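Local coordinates for uncharacterized protein (Bacteroides ovatus, PDB 3NQK) that is of unknown function and is built mainly of beta-strands, with an N-terminal region of the E-set clan followed by a BT_3044-like C-terminal region, at residues 193-196 and 197-200. Sequence-based numbering, arbitrary orientation.
Sequences VVDN and NSIF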
loop_
_atom_site.group_PDB
_atom_site.type_symbol
_atom_site.label_atom_id
_atom_site.label_comp_id
_atom_site.label_asym_id
_atom_site.label_seq_id
_atom_site.Cartn_x
_atom_site.Cartn_y
_atom_site.Cartn_z
ATOM N N VAL A 193 -10.953 -20.450 2.808
ATOM C CA VAL A 193 -9.813 -20.830 1.996
ATOM C C VAL A 193 -9.388 -22.261 2.241
ATOM O O VAL A 193 -9.344 -22.722 3.381
ATOM C CB VAL A 193 -8.582 -19.965 2.306
ATOM C CG1 VAL A 193 -7.308 -20.683 1.844
ATOM C CG2 VAL A 193 -8.709 -18.560 1.677
ATOM N N VAL A 194 -9.058 -22.957 1.159
ATOM C CA VAL A 194 -8.405 -24.246 1.242
ATOM C C VAL A 194 -7.012 -24.094 0.673
ATOM O O VAL A 194 -6.035 -24.446 1.320
ATOM C CB VAL A 194 -9.194 -25.348 0.494
ATOM C CG1 VAL A 194 -8.278 -26.458 0.039
ATOM C CG2 VAL A 194 -10.294 -25.905 1.395
ATOM N N ASP A 195 -6.917 -23.562 -0.539
ATOM C CA ASP A 195 -5.605 -23.219 -1.130
ATOM C C ASP A 195 -5.762 -22.004 -2.082
ATOM O O ASP A 195 -6.767 -21.284 -2.004
ATOM C CB ASP A 195 -4.970 -24.431 -1.823
ATOM C CG ASP A 195 -5.774 -24.921 -3.003
ATOM O OD1 ASP A 195 -6.625 -24.161 -3.507
ATOM O OD2 ASP A 195 -5.517 -26.060 -3.469
ATOM N N ASN A 196 -4.796 -21.779 -2.972
ATOM C CA ASN A 196 -4.794 -20.533 -3.785
ATOM C C ASN A 196 -5.992 -20.381 -4.690
ATOM O O ASN A 196 -6.376 -19.255 -5.020
ATOM C CB ASN A 196 -3.497 -20.392 -4.603
ATOM C CG ASN A 196 -3.190 -21.613 -5.407
ATOM O OD1 ASN A 196 -3.191 -22.740 -4.885
ATOM N ND2 ASN A 196 -2.909 -21.419 -6.677
ATOM N N ASN A 197 -6.595 -21.501 -5.090
ATOM C CA ASN A 197 -7.761 -21.456 -5.968
ATOM C C ASN A 197 -8.894 -22.441 -5.562
ATOM O O ASN A 197 -9.724 -22.830 -6.389
ATOM C CB ASN A 197 -7.330 -21.700 -7.398
ATOM C CG ASN A 197 -6.515 -22.938 -7.544
ATOM O OD1 ASN A 197 -6.581 -23.850 -6.697
ATOM N ND2 ASN A 197 -5.718 -23.003 -8.619
ATOM N N SER A 198 -8.942 -22.793 -4.285
ATOM C CA SER A 198 -9.998 -23.651 -3.771
ATOM C C SER A 198 -10.502 -23.124 -2.451
ATOM O O SER A 198 -9.750 -22.562 -1.675
ATOM C CB SER A 198 -9.490 -25.096 -3.593
ATOM O OG SER A 198 -8.954 -25.608 -4.808
ATOM N N ILE A 199 -11.785 -23.310 -2.202
ATOM C CA ILE A 199 -12.396 -22.878 -0.960
ATOM C C ILE A 199 -13.380 -23.925 -0.557
ATOM O O ILE A 199 -13.572 -24.915 -1.292
ATOM C CB ILE A 199 -13.138 -21.538 -1.138
ATOM C CG1 ILE A 199 -14.326 -21.704 -2.091
ATOM C CG2 ILE A 199 -12.174 -20.441 -1.667
ATOM C CD1 ILE A 199 -15.010 -20.372 -2.454
ATOM N N PHE A 200 -14.023 -23.748 0.603
ATOM C CA PHE A 200 -15.117 -24.635 0.968
ATOM C C PHE A 200 -16.231 -23.889 1.640
ATOM O O PHE A 200 -16.021 -22.826 2.201
ATOM C CB PHE A 200 -14.633 -25.821 1.849
ATOM C CG PHE A 200 -14.379 -25.454 3.302
ATOM C CD1 PHE A 200 -15.427 -25.222 4.165
ATOM C CD2 PHE A 200 -13.090 -25.387 3.799
ATOM C CE1 PHE A 200 -15.189 -24.868 5.494
ATOM C CE2 PHE A 200 -12.852 -25.033 5.121
ATOM C CZ PHE A 200 -13.901 -24.765 5.955
#
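Val193 and Ile199 form an antiparallel non-hydrogen-bonded pair, their CA atoms 4.4 Å apart, in the hairpin that joins strands 188-193 and 198-202 of the C-terminal region. Their branched aliphatic side chains diverge into buried surroundings. A classic beta bulge follows: Val194 and Asp195 together lie opposite Ser198, whose O accepts from Val194 N at 2.9 Å and from Asp195 N at 3.2 Å. Both donors approach from the same face, above the carbonyl plane. Val194 sets CG1 anti to its backbone N (chi1 154°), which puts CG2 beside that N and in the plane of the Phe200 ring at its edge, CG2 to CD2 3.7 Å; a branched aliphatic side chain can offer one methyl in this way. Asp195 suits the start of the tight turn because its short carboxylate folds back over the chain. Its OD1 accepts from Asn197 N at 3.1 Å from above the carboxylate plane, making an Asx turn, and weakly from Ser198 OG, whose stronger partner is His223 ND1. Replacing the carboxylate by an alanine is likely to leave Asn197 N without its side-chain acceptor and the turn less firmly set. Asp195 O takes a weak bond from Ser198 N and a hydrogen bond from Asn158 ND2. Asn196 and Asn197, polar residues suited to the turn's outer end, stack their amide planes 29° apart, and Asn196 CG lies 3.4 Å from Asn197 N.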